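Local coordinates for peroxiredoxin (Clostridioides difficile, PDB 6TSB), which degrades chitin as the glycoside hydrolase family 18 domain of a bifunctional spore coat protein, whose other part is probably a thiol-specific peroxidase, at residues Ala39-Gly44 against Asp135-Tyr140; Ala62-Ser67 against Glu103-Ala108; Arg76-Leu81 against Asn127-Asp132; Arg183-Ser188 against Asp200-Met205; Tyr207-Gly212 against Pro233-Asp238. All coordinates share one frame; numbering follows the deposited sequence.

All five contacts belong to the TIM-barrel chitinase domain. From the N terminus, interaction 1 opens on strand 37-43 and closes a long loop at strand 133-137, joining two strands across the barrel interior. Within that span lie interactions 2 and 3, which cross each other because their segments alternate along the chain: Ala62-Ser67 meets the loop and helix after strand 92-98, while helix 75-83 meets the end of helix 112-128 on the outside of the barrel. Interaction 4 follows in series, closing a short loop between helix 183-188 and strand 201-204. Interaction 5 comes next, tying the loop after that strand to the start of helix 237-246.

Interaction 1. Residues Ala39-Gly44 against Asp135-Tyr140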
# COMPACT_ATOMS: atom_id res chain seq x y z
N ALA A 39 19.02 18.70 2.24
CA ALA A 39 20.44 18.33 2.30
C ALA A 39 20.58 16.81 2.33
O ALA A 39 19.63 16.16 2.78
CB ALA A 39 21.07 18.96 3.52
N GLU A 40 21.75 16.31 1.90
CA GLU A 40 22.19 14.92 2.15
C GLU A 40 23.63 14.90 2.65
O GLU A 40 24.45 15.71 2.18
CB GLU A 40 22.10 14.05 0.91
CG GLU A 40 20.75 14.11 0.23
CD GLU A 40 20.56 13.14 -0.93
OE1 GLU A 40 20.80 13.57 -2.10
OE2 GLU A 40 20.19 11.98 -0.67
N TYR A 41 23.86 13.99 3.60
CA TYR A 41 25.17 13.40 3.94
C TYR A 41 25.54 12.52 2.74
O TYR A 41 24.70 11.74 2.25
CB TYR A 41 25.14 12.65 5.29
CG TYR A 41 25.13 13.56 6.50
CD1 TYR A 41 23.96 14.17 6.94
CD2 TYR A 41 26.29 13.88 7.19
CE1 TYR A 41 23.95 15.04 8.03
CE2 TYR A 41 26.29 14.74 8.28
CZ TYR A 41 25.12 15.31 8.72
OH TYR A 41 25.11 16.18 9.77
N VAL A 42 26.78 12.67 2.29
CA VAL A 42 27.37 11.90 1.16
C VAL A 42 28.54 11.10 1.73
O VAL A 42 29.60 11.70 1.94
CB VAL A 42 27.82 12.87 0.07
CG1 VAL A 42 28.23 12.11 -1.17
CG2 VAL A 42 26.75 13.89 -0.24
N LEU A 43 28.32 9.82 2.05
CA LEU A 43 29.36 8.87 2.53
C LEU A 43 29.85 7.98 1.38
O LEU A 43 29.12 7.04 0.99
CB LEU A 43 28.77 8.01 3.64
CG LEU A 43 29.73 7.00 4.26
CD1 LEU A 43 30.93 7.71 4.88
CD2 LEU A 43 29.01 6.09 5.26
N GLY A 44 31.06 8.22 0.88
CA GLY A 44 31.64 7.39 -0.19
C GLY A 44 31.55 8.11 -1.51
O GLY A 44 31.52 9.38 -1.49
N ASP A 135 30.39 20.64 9.76
CA ASP A 135 29.37 19.95 10.57
C ASP A 135 30.15 19.16 11.62
O ASP A 135 31.14 18.52 11.22
CB ASP A 135 28.51 19.06 9.68
CG ASP A 135 27.40 18.35 10.45
OD1 ASP A 135 26.68 19.04 11.18
OD2 ASP A 135 27.26 17.12 10.32
N ILE A 136 29.72 19.18 12.89
CA ILE A 136 30.47 18.45 13.95
C ILE A 136 29.68 17.24 14.38
O ILE A 136 28.53 17.42 14.75
CB ILE A 136 30.79 19.40 15.11
CG1 ILE A 136 31.54 20.63 14.60
CG2 ILE A 136 31.54 18.66 16.21
CD1 ILE A 136 32.91 20.32 14.05
N ASP A 137 30.24 16.04 14.26
CA ASP A 137 29.53 14.77 14.54
C ASP A 137 30.22 14.05 15.69
O ASP A 137 30.66 12.92 15.52
CB ASP A 137 29.39 13.82 13.36
CG ASP A 137 28.52 14.35 12.23
OD1 ASP A 137 28.53 15.57 12.02
OD2 ASP A 137 27.86 13.50 11.55
N TRP A 138 30.14 14.64 16.87
CA TRP A 138 30.59 14.01 18.13
C TRP A 138 29.46 13.13 18.67
O TRP A 138 28.38 13.68 18.99
CB TRP A 138 31.02 15.13 19.07
CG TRP A 138 31.68 14.70 20.33
CD1 TRP A 138 31.86 13.44 20.82
CD2 TRP A 138 32.18 15.60 21.33
NE1 TRP A 138 32.49 13.50 22.03
CE2 TRP A 138 32.70 14.81 22.36
CE3 TRP A 138 32.29 17.00 21.40
CZ2 TRP A 138 33.28 15.39 23.50
CZ3 TRP A 138 32.87 17.56 22.51
CH2 TRP A 138 33.36 16.77 23.55
N GLU A 139 29.68 11.81 18.73
CA GLU A 139 28.62 10.81 18.99
C GLU A 139 29.00 9.93 20.19
O GLU A 139 29.29 8.75 20.05
CB GLU A 139 28.35 10.05 17.67
CG GLU A 139 27.76 10.92 16.56
CD GLU A 139 27.27 10.21 15.31
OE1 GLU A 139 26.92 9.04 15.41
OE2 GLU A 139 27.23 10.84 14.21
N TYR A 140 28.93 10.46 21.42
CA TYR A 140 28.28 11.71 21.77
C TYR A 140 29.08 12.29 22.92
O TYR A 140 29.70 11.57 23.69
CB TYR A 140 26.81 11.46 22.15
CG TYR A 140 25.94 10.91 21.04
CD1 TYR A 140 25.43 11.76 20.08
CD2 TYR A 140 25.63 9.55 20.93
CE1 TYR A 140 24.66 11.29 19.02
CE2 TYR A 140 24.85 9.07 19.88
CZ TYR A 140 24.36 9.94 18.92
OH TYR A 140 23.61 9.54 17.84
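Tyr41 and Asp135 bring together two strands that are not neighbours: their CA atoms, 10.2 Å apart, are the nearest pair between the segments. Strands 37-43 and 133-137 belong to one sheet, with strands 56-64 and 92-98 between them, and no backbone bond joins them directly. The gap is spanned by side chains, for which the long, rigid reach of a tyrosine is well suited. Tyr41 OH donates a hydrogen bond to Asp135 OD2; at 2.4 Å it is very short, and the exact length is doubtful. OD2 lies at the ring edge, near the ring plane, while the carboxylate is turned 61° from that plane. Asp135 places its carboxylate here with CG anti to the backbone N (chi1 -178°). Asp135 is gripped at both oxygens, OD2 by Tyr41 and OD1 by Ser176 OG, while Asn203 ND2 holds the phenol oxygen. Asp137, two residues on and facing the same interior, comes from the opposite direction to Tyr41 and approaches obliquely, its OD2 3.8 Å from Tyr41 CE2. Ala39-Tyr41 also pair in parallel with a strand of the second subunit, so the sheet continues across the interface. The buried acidic pair belongs to the sequence Asp132-Glu139, which matches the DxxDxDxE signature of family 18 glycoside hydrolases. It runs along the fourth TIM-barrel strand and just past its end, at the heart of this family's active site.

Interaction 2. Residues Ala62-Ser67 against Glu103-Ala108; sequences AEIDQS and EGFSDA
Ile64 meets Phe105 in an apolar contact: CD1 of the isoleucine sits almost exactly above the ring centre, 4.0 Å from the centroid and 2° off the normal, a CH-pi interaction. The longer branch of an isoleucine suits this place: CG1 stands beside the backbone N (chi1 -48°) and the extended second torsion carries CD1 out over the ring. The same methyl packs 4.0 Å from Gly104 C, and Ile64 CB touches Glu103 O at 3.9 Å. Gly104 has no side chain to hold Ile64 off, and its phi of 125° is one that glycine adopts easily.

Polar contacts flank this packing. One water takes a bond from Ile64 N (2.9 Å) and lies within hydrogen-bonding reach of Glu103 O (2.9 Å) and Glu63 OE1, bridging the strand end to the loop. Glu103 folds back on itself, its OE2 taking Gly104 N at 3.0 Å on the anti side of the carboxylate, while OE1 is bonded to Thr149 N. Gly104 is the N-cap of helix 105-109. Phe105 further stacks on Trp138. This is part of the TIM-barrel rim at the C-terminal strand ends, where strand 56-64 packs against the beta-alpha loop after strand 92-98.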
# COMPACT_ATOMS: atom_id res chain seq x y z
N ALA A 62 35.59 13.96 7.59
CA ALA A 62 36.97 14.23 8.07
C ALA A 62 37.13 13.48 9.40
O ALA A 62 36.09 13.22 10.04
CB ALA A 62 37.20 15.71 8.19
N GLU A 63 38.35 13.12 9.79
CA GLU A 63 38.64 12.43 11.08
C GLU A 63 39.73 13.19 11.86
O GLU A 63 40.29 14.18 11.32
CB GLU A 63 38.96 10.95 10.83
CG GLU A 63 37.82 10.12 10.26
CD GLU A 63 36.46 10.15 10.97
OE1 GLU A 63 36.35 10.73 12.09
OE2 GLU A 63 35.47 9.59 10.41
N ILE A 64 39.96 12.79 13.12
CA ILE A 64 41.01 13.35 14.04
C ILE A 64 42.04 12.23 14.28
O ILE A 64 41.65 11.13 14.66
CB ILE A 64 40.38 13.90 15.35
CG1 ILE A 64 39.19 14.81 15.09
CG2 ILE A 64 41.40 14.63 16.22
CD1 ILE A 64 38.26 14.92 16.29
N ASP A 65 43.33 12.49 14.04
CA ASP A 65 44.42 11.48 14.24
C ASP A 65 44.92 11.52 15.70
O ASP A 65 44.42 12.35 16.49
CB ASP A 65 45.58 11.71 13.27
CG ASP A 65 46.39 12.98 13.47
OD1 ASP A 65 46.48 13.50 14.64
OD2 ASP A 65 46.92 13.48 12.45
N GLN A 66 45.91 10.67 16.01
CA GLN A 66 46.55 10.57 17.35
C GLN A 66 47.00 11.95 17.87
O GLN A 66 46.89 12.17 19.10
CB GLN A 66 47.72 9.61 17.31
CG GLN A 66 47.32 8.17 17.57
CD GLN A 66 48.54 7.34 17.85
OE1 GLN A 66 48.86 7.04 19.01
NE2 GLN A 66 49.29 7.02 16.80
N SER A 67 47.46 12.85 16.99
CA SER A 67 48.06 14.16 17.35
C SER A 67 46.99 15.24 17.48
O SER A 67 47.32 16.36 17.89
CB SER A 67 49.11 14.58 16.36
OG SER A 67 50.34 13.94 16.66
N GLU A 103 36.93 8.89 17.36
CA GLU A 103 37.66 9.30 18.59
C GLU A 103 38.29 10.67 18.36
O GLU A 103 38.44 11.06 17.19
CB GLU A 103 38.73 8.27 18.97
CG GLU A 103 39.48 8.60 20.26
CD GLU A 103 38.62 8.61 21.51
OE1 GLU A 103 38.34 7.50 22.00
OE2 GLU A 103 38.22 9.71 21.97
N GLY A 104 38.54 11.39 19.46
CA GLY A 104 39.36 12.61 19.49
C GLY A 104 38.66 13.81 20.08
O GLY A 104 39.35 14.81 20.39
N PHE A 105 37.33 13.83 20.16
CA PHE A 105 36.64 15.13 20.44
C PHE A 105 36.80 15.55 21.91
O PHE A 105 36.88 16.79 22.17
CB PHE A 105 35.15 15.08 20.09
CG PHE A 105 34.82 15.35 18.65
CD1 PHE A 105 34.92 16.62 18.14
CD2 PHE A 105 34.35 14.34 17.83
CE1 PHE A 105 34.60 16.87 16.82
CE2 PHE A 105 34.01 14.60 16.51
CZ PHE A 105 34.13 15.87 16.01
N SER A 106 36.71 14.58 22.83
CA SER A 106 36.79 14.82 24.30
C SER A 106 38.15 15.47 24.62
O SER A 106 38.16 16.48 25.37
CB SER A 106 36.57 13.55 25.10
OG SER A 106 36.51 13.84 26.49
N ASP A 107 39.23 14.96 24.02
CA ASP A 107 40.60 15.54 24.10
C ASP A 107 40.59 16.94 23.47
O ASP A 107 41.11 17.86 24.09
CB ASP A 107 41.67 14.65 23.46
CG ASP A 107 42.04 13.44 24.29
OD1 ASP A 107 41.41 13.27 25.34
OD2 ASP A 107 42.93 12.66 23.87
N ALA A 108 40.02 17.10 22.28
CA ALA A 108 40.04 18.38 21.53
C ALA A 108 39.29 19.44 22.32
O ALA A 108 39.61 20.64 22.19
CB ALA A 108 39.40 18.17 20.19
O HOH W 1 38.36 10.72 14.30

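Interaction 3. Residues Arg76-Leu81 against Asn127-Asp132; sequences RFLNQL and NEYALD
Leu78 lays its CD2 methyl over one face of the Tyr129 ring, 3.7 Å from the centroid and 16° off the normal, in a CH-pi contact. This joins two outer helices of the TIM barrel that pack side by side: helix 75-83 presents Leu78, and Tyr129 lies where helix 112-128 gives way to the loop. The methyl is displaced from the ring centre towards the rim, and its nearest carbon is Tyr129 CD1 at 3.6 Å. A leucine fits because its fork serves two partners. With CG anti to the backbone N (chi1 170°), CD2 goes to the tyrosine while CD1 reaches Leu131 CD2 at 4.3 Å. Leu78 and Leu131 both also touch Val95 on strand 92-98, so the outer layer is packed onto the barrel wall.

Between Tyr129 and Leu131 the chain turns sharply. Ala130 leaves the helix with a positive phi, in a Schellman motif, whose bond from Ala130 N to Asn127 O is weak. The turn sends Leu131 inward towards the strands, while the Tyr129 ring, also in touch with Pro75 and Leu82, lies along the neighbouring helix. Asn79, next to Leu78 on the exposed side, suits its place as a polar residue that can still border the ring: its amide is tilted 27° from the tyrosine plane, and ND2 meets the ring edge in plane, 3.5 Å from Tyr129 CE1.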
# COMPACT_ATOMS: atom_id res chain seq x y z
N ARG A 76 39.52 12.59 -2.78
CA ARG A 76 39.11 12.68 -4.20
C ARG A 76 37.58 12.82 -4.29
O ARG A 76 37.12 13.54 -5.18
CB ARG A 76 39.63 11.46 -4.97
CG ARG A 76 38.95 10.14 -4.62
CD ARG A 76 39.57 9.05 -5.47
NE ARG A 76 38.90 7.76 -5.38
CZ ARG A 76 39.08 6.88 -4.40
NH1 ARG A 76 39.91 7.15 -3.41
NH2 ARG A 76 38.42 5.73 -4.41
N PHE A 77 36.85 12.16 -3.39
CA PHE A 77 35.37 12.24 -3.25
C PHE A 77 34.94 13.66 -2.91
O PHE A 77 33.92 14.14 -3.44
CB PHE A 77 34.89 11.25 -2.20
CG PHE A 77 35.03 9.80 -2.59
CD1 PHE A 77 35.14 9.42 -3.93
CD2 PHE A 77 35.03 8.80 -1.63
CE1 PHE A 77 35.27 8.09 -4.28
CE2 PHE A 77 35.18 7.47 -1.98
CZ PHE A 77 35.30 7.12 -3.30
N LEU A 78 35.71 14.34 -2.07
CA LEU A 78 35.35 15.69 -1.61
C LEU A 78 35.61 16.66 -2.77
O LEU A 78 34.79 17.58 -2.98
CB LEU A 78 36.17 16.06 -0.37
CG LEU A 78 36.06 17.52 0.07
CD1 LEU A 78 34.61 17.89 0.37
CD2 LEU A 78 36.92 17.82 1.28
N ASN A 79 36.72 16.50 -3.48
CA ASN A 79 37.03 17.37 -4.65
C ASN A 79 35.95 17.13 -5.70
O ASN A 79 35.47 18.12 -6.28
CB ASN A 79 38.43 17.12 -5.19
CG ASN A 79 39.50 17.62 -4.24
OD1 ASN A 79 40.49 16.93 -4.03
ND2 ASN A 79 39.29 18.79 -3.67
N GLN A 80 35.58 15.87 -5.94
CA GLN A 80 34.53 15.52 -6.93
C GLN A 80 33.24 16.26 -6.54
O GLN A 80 32.68 16.98 -7.37
CB GLN A 80 34.30 14.01 -6.99
CG GLN A 80 33.42 13.59 -8.15
CD GLN A 80 33.23 12.10 -8.20
OE1 GLN A 80 34.07 11.35 -7.73
NE2 GLN A 80 32.13 11.66 -8.79
N LEU A 81 32.87 16.16 -5.27
CA LEU A 81 31.62 16.75 -4.73
C LEU A 81 31.69 18.28 -4.82
O LEU A 81 30.66 18.89 -5.15
CB LEU A 81 31.44 16.23 -3.30
CG LEU A 81 30.21 16.72 -2.56
CD1 LEU A 81 28.93 16.16 -3.17
CD2 LEU A 81 30.32 16.33 -1.10
N ASN A 127 39.34 27.00 4.34
CA ASN A 127 40.03 27.88 3.36
C ASN A 127 40.66 27.02 2.25
O ASN A 127 40.55 27.40 1.07
CB ASN A 127 41.04 28.80 4.05
CG ASN A 127 40.34 29.86 4.88
OD1 ASN A 127 39.21 30.23 4.60
ND2 ASN A 127 41.01 30.37 5.90
N GLU A 128 41.24 25.88 2.63
CA GLU A 128 42.03 24.99 1.74
C GLU A 128 41.13 24.42 0.63
O GLU A 128 41.58 24.38 -0.52
CB GLU A 128 42.68 23.88 2.56
CG GLU A 128 43.36 22.79 1.74
CD GLU A 128 44.20 21.82 2.56
OE1 GLU A 128 44.80 22.25 3.59
OE2 GLU A 128 44.28 20.63 2.16
N TYR A 129 39.90 23.99 0.97
CA TYR A 129 38.93 23.36 0.04
C TYR A 129 37.85 24.33 -0.44
O TYR A 129 36.95 23.89 -1.17
CB TYR A 129 38.31 22.15 0.71
CG TYR A 129 39.21 20.95 0.75
CD1 TYR A 129 39.26 20.06 -0.30
CD2 TYR A 129 39.99 20.68 1.86
CE1 TYR A 129 40.08 18.94 -0.27
CE2 TYR A 129 40.80 19.55 1.91
CZ TYR A 129 40.85 18.68 0.84
OH TYR A 129 41.63 17.56 0.90
N ALA A 130 37.93 25.61 -0.08
CA ALA A 130 36.85 26.61 -0.28
C ALA A 130 35.50 26.01 0.15
O ALA A 130 34.53 26.13 -0.63
CB ALA A 130 36.82 27.06 -1.73
N LEU A 131 35.43 25.42 1.34
CA LEU A 131 34.16 24.87 1.88
C LEU A 131 33.23 26.02 2.26
O LEU A 131 33.72 27.14 2.53
CB LEU A 131 34.42 24.00 3.10
CG LEU A 131 35.36 22.81 2.91
CD1 LEU A 131 35.42 22.05 4.23
CD2 LEU A 131 34.88 21.91 1.80
N ASP A 132 31.94 25.73 2.30
CA ASP A 132 30.89 26.68 2.76
C ASP A 132 30.75 26.57 4.29
O ASP A 132 30.23 27.51 4.93
CB ASP A 132 29.61 26.37 1.99
CG ASP A 132 29.74 26.64 0.51
OD1 ASP A 132 29.86 27.84 0.15
OD2 ASP A 132 29.70 25.66 -0.28

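Interaction 4. Residues Arg183-Ser188 against Asp200-Met205; sequences RGYINS and DYFNLM
Tyr185 on helix 183-188 and Phe202 on strand 201-204 meet across well-separated backbones, the nearest CA atoms, those of Tyr185 and Leu204, being 11.3 Å apart. Two large aromatic side chains bridge that distance from opposite directions, the length of the tyrosine letting it reach from the helix to the strand. Each has CG anti to its own backbone N (chi1 -176° in Tyr185), which extends both rings into the gap. Tyr185 CE1 lies in the plane of the Phe202 ring at its edge, 3.7 Å from Phe202 CZ, while Tyr185 OH comes within 3.7 Å of Phe202 CE2. The rings are oblique, with planes 75° and centroids 5.8 Å apart.

Helix 183-188 lies in the connection between strands 174-179 and 201-204, parallel neighbours in the barrel sheet, so the ring pair lies within a beta-alpha-beta crossover of the TIM barrel. Tyr185 also packs on Val177 of strand 174-179, and Phe202 on Leu244 of helix 237-246, where a purely apolar ring is at home between strand and helix. The next strand residue, Asn203, instead hydrogen-bonds Tyr41 on the barrel interior. A bound di(hydroxyethyl)ether lies about 4 Å from the Tyr185 side chain.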
# COMPACT_ATOMS: atom_id res chain seq x y z
N ARG A 183 16.44 12.48 25.98
CA ARG A 183 16.58 13.13 27.31
C ARG A 183 18.06 13.14 27.69
O ARG A 183 18.56 14.21 28.02
CB ARG A 183 15.75 12.40 28.37
CG ARG A 183 14.24 12.53 28.21
CD ARG A 183 13.54 13.77 28.79
NE ARG A 183 12.15 13.85 28.35
CZ ARG A 183 11.15 13.07 28.77
NH1 ARG A 183 11.35 12.13 29.68
NH2 ARG A 183 9.93 13.24 28.28
N GLY A 184 18.70 11.97 27.67
CA GLY A 184 20.15 11.78 27.88
C GLY A 184 20.99 12.82 27.15
O GLY A 184 21.92 13.35 27.79
N TYR A 185 20.71 13.09 25.87
CA TYR A 185 21.52 14.03 25.04
C TYR A 185 21.28 15.45 25.56
O TYR A 185 22.24 16.26 25.64
CB TYR A 185 21.25 13.87 23.52
CG TYR A 185 22.12 14.74 22.64
CD1 TYR A 185 21.82 16.08 22.44
CD2 TYR A 185 23.27 14.25 22.02
CE1 TYR A 185 22.63 16.91 21.67
CE2 TYR A 185 24.08 15.07 21.23
CZ TYR A 185 23.77 16.40 21.08
OH TYR A 185 24.54 17.23 20.34
N ILE A 186 20.05 15.80 25.93
CA ILE A 186 19.76 17.21 26.32
C ILE A 186 20.41 17.53 27.67
O ILE A 186 20.86 18.70 27.83
CB ILE A 186 18.25 17.49 26.28
CG1 ILE A 186 17.79 17.52 24.82
CG2 ILE A 186 17.92 18.79 27.02
CD1 ILE A 186 16.47 16.90 24.61
N ASN A 187 20.48 16.55 28.57
CA ASN A 187 20.95 16.71 29.97
C ASN A 187 22.44 16.39 30.13
O ASN A 187 23.02 16.95 31.07
CB ASN A 187 20.14 15.84 30.95
CG ASN A 187 18.66 16.18 30.97
OD1 ASN A 187 18.26 17.34 30.85
ND2 ASN A 187 17.84 15.15 31.10
N SER A 188 23.02 15.51 29.31
CA SER A 188 24.38 14.92 29.52
C SER A 188 25.34 15.11 28.33
O SER A 188 26.53 14.73 28.50
CB SER A 188 24.26 13.46 29.82
OG SER A 188 23.45 13.28 30.96
N ASP A 200 24.33 27.24 13.11
CA ASP A 200 23.34 27.59 12.07
C ASP A 200 22.24 26.53 12.07
O ASP A 200 21.07 26.89 11.89
CB ASP A 200 23.99 27.70 10.70
CG ASP A 200 24.95 28.86 10.61
OD1 ASP A 200 24.48 29.97 10.53
OD2 ASP A 200 26.16 28.63 10.66
N TYR A 201 22.58 25.28 12.32
CA TYR A 201 21.62 24.17 12.28
C TYR A 201 22.01 23.11 13.31
O TYR A 201 23.20 22.93 13.56
CB TYR A 201 21.57 23.54 10.89
CG TYR A 201 21.02 24.44 9.81
CD1 TYR A 201 19.67 24.71 9.74
CD2 TYR A 201 21.84 25.01 8.85
CE1 TYR A 201 19.15 25.57 8.78
CE2 TYR A 201 21.34 25.83 7.85
CZ TYR A 201 19.98 26.11 7.82
OH TYR A 201 19.46 26.90 6.85
N PHE A 202 21.01 22.44 13.86
CA PHE A 202 21.15 21.20 14.65
C PHE A 202 20.56 20.12 13.77
O PHE A 202 19.37 20.28 13.38
CB PHE A 202 20.42 21.32 15.99
CG PHE A 202 20.62 20.11 16.87
CD1 PHE A 202 19.87 18.97 16.69
CD2 PHE A 202 21.60 20.11 17.84
CE1 PHE A 202 20.05 17.85 17.49
CE2 PHE A 202 21.78 18.98 18.64
CZ PHE A 202 21.01 17.86 18.47
N ASN A 203 21.39 19.16 13.37
CA ASN A 203 21.05 18.08 12.42
C ASN A 203 20.53 16.93 13.27
O ASN A 203 21.35 16.08 13.79
CB ASN A 203 22.23 17.69 11.51
CG ASN A 203 22.70 18.82 10.60
OD1 ASN A 203 22.11 19.91 10.59
ND2 ASN A 203 23.78 18.57 9.86
N LEU A 204 19.21 16.91 13.44
CA LEU A 204 18.54 15.94 14.32
C LEU A 204 18.62 14.58 13.64
O LEU A 204 17.93 14.38 12.64
CB LEU A 204 17.10 16.39 14.60
CG LEU A 204 16.18 15.32 15.20
CD1 LEU A 204 16.77 14.71 16.45
CD2 LEU A 204 14.81 15.90 15.48
N MET A 205 19.35 13.66 14.24
CA MET A 205 19.50 12.26 13.75
C MET A 205 18.36 11.42 14.30
O MET A 205 18.56 10.60 15.21
CB MET A 205 20.87 11.69 14.12
CG MET A 205 21.98 12.44 13.36
SD MET A 205 23.64 11.76 13.57
CE MET A 205 23.74 11.69 15.37

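Interaction 5. Residues Tyr207-Gly212 against Pro233-Asp238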
# COMPACT_ATOMS: atom_id res chain seq x y z
N TYR A 207 16.68 8.79 13.77
CA TYR A 207 16.71 7.41 13.23
C TYR A 207 17.60 6.56 14.12
O TYR A 207 18.04 7.06 15.16
CB TYR A 207 17.14 7.37 11.77
CG TYR A 207 18.34 8.21 11.42
CD1 TYR A 207 19.64 7.77 11.67
CD2 TYR A 207 18.19 9.46 10.82
CE1 TYR A 207 20.74 8.54 11.34
CE2 TYR A 207 19.28 10.24 10.50
CZ TYR A 207 20.56 9.79 10.77
OH TYR A 207 21.61 10.59 10.47
N ASP A 208 17.76 5.29 13.78
CA ASP A 208 18.55 4.30 14.56
C ASP A 208 17.96 4.09 15.96
O ASP A 208 18.70 3.58 16.82
CB ASP A 208 20.02 4.71 14.66
CG ASP A 208 20.83 4.36 13.43
OD1 ASP A 208 20.46 3.40 12.73
OD2 ASP A 208 21.84 5.06 13.18
N PHE A 209 16.68 4.38 16.20
CA PHE A 209 16.05 4.17 17.54
C PHE A 209 16.35 2.75 18.04
O PHE A 209 16.52 2.60 19.27
CB PHE A 209 14.55 4.50 17.52
CG PHE A 209 14.19 5.93 17.13
CD1 PHE A 209 15.13 6.95 17.14
CD2 PHE A 209 12.90 6.25 16.74
CE1 PHE A 209 14.78 8.25 16.80
CE2 PHE A 209 12.56 7.55 16.38
CZ PHE A 209 13.50 8.55 16.41
N THR A 210 16.48 1.74 17.15
CA THR A 210 16.66 0.30 17.54
C THR A 210 18.10 -0.20 17.39
O THR A 210 18.31 -1.41 17.59
CB THR A 210 15.76 -0.62 16.72
OG1 THR A 210 15.98 -0.33 15.34
CG2 THR A 210 14.30 -0.47 17.08
N ALA A 211 19.06 0.68 17.09
CA ALA A 211 20.50 0.36 16.90
C ALA A 211 21.14 -0.30 18.15
O ALA A 211 22.16 -0.97 17.98
CB ALA A 211 21.24 1.62 16.52
N GLY A 212 20.58 -0.12 19.35
CA GLY A 212 21.13 -0.73 20.58
C GLY A 212 20.32 -1.92 21.11
O GLY A 212 20.69 -2.41 22.20
N PRO A 233 9.29 2.49 23.82
CA PRO A 233 8.74 3.48 24.75
C PRO A 233 9.77 4.62 24.92
O PRO A 233 10.94 4.33 25.22
CB PRO A 233 8.42 2.72 26.05
CG PRO A 233 9.07 1.34 25.88
CD PRO A 233 9.32 1.13 24.40
N GLY A 234 9.34 5.86 24.64
CA GLY A 234 10.17 7.09 24.71
C GLY A 234 10.56 7.64 23.34
O GLY A 234 10.38 8.85 23.11
N TYR A 235 11.08 6.78 22.45
CA TYR A 235 11.74 7.17 21.18
C TYR A 235 10.69 7.43 20.09
O TYR A 235 9.96 6.51 19.68
CB TYR A 235 12.76 6.12 20.75
CG TYR A 235 13.98 6.09 21.62
CD1 TYR A 235 13.99 5.37 22.81
CD2 TYR A 235 15.13 6.79 21.28
CE1 TYR A 235 15.11 5.35 23.63
CE2 TYR A 235 16.25 6.78 22.08
CZ TYR A 235 16.24 6.06 23.26
OH TYR A 235 17.35 6.05 24.06
N SER A 236 10.67 8.66 19.60
CA SER A 236 9.87 9.12 18.45
C SER A 236 10.46 10.42 17.88
O SER A 236 11.00 11.26 18.68
CB SER A 236 8.44 9.31 18.89
OG SER A 236 8.17 10.68 19.13
N VAL A 237 10.34 10.65 16.57
CA VAL A 237 10.90 11.89 15.95
C VAL A 237 10.29 13.10 16.67
O VAL A 237 11.06 13.97 17.08
CB VAL A 237 10.66 11.97 14.43
CG1 VAL A 237 11.07 13.32 13.87
CG2 VAL A 237 11.34 10.82 13.69
N ASP A 238 8.96 13.12 16.81
CA ASP A 238 8.17 14.28 17.32
C ASP A 238 8.66 14.66 18.72
O ASP A 238 8.82 15.87 18.97
CB ASP A 238 6.67 13.96 17.34
CG ASP A 238 5.78 14.94 18.10
OD1 ASP A 238 5.61 16.13 17.66
OD2 ASP A 238 5.25 14.51 19.13
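Phe209 runs its whole side chain along the backbone of Tyr235-Val237, starting at CB, which lies 4.0 Å from Tyr235 CB. At CG the same tyrosine CB comes to 3.9 Å, leaning over one face of the phenylalanine ring as a CH-pi contact, 27° off the normal. Along one edge, CD1 meets Tyr235 CD2 at 4.1 Å. The two rings are oblique to each other, with planes 45° apart. Along the other edge, CD2 stays near Tyr235 CB, and CE2 reaches Ser236 CA at 3.7 Å. At the tip, CZ meets Val237 N at the ring edge, 3.8 Å away, and Val237 CG2 at 4.1 Å. Phe209 CG stands beside its backbone N (chi1 -60°), which directs the flat ring out of the type I turn Asp208-Ala211 and against the second segment. A ring is apt here because its thin edge fits against the main chain while its face takes the tyrosine methylene. Ser236 turns the other way: as N-cap of helix 237-246, its OG bonds Ala239 N. Met240 of that helix packs on both aromatic residues. Met205-Asp208 matches the MxYD motif that, in family 18 glycoside hydrolases, sits at the C-terminal end of the sixth TIM-barrel strand and probably contributes to the substrate site; Phe209 ties this beta-alpha loop to the start of the next helix.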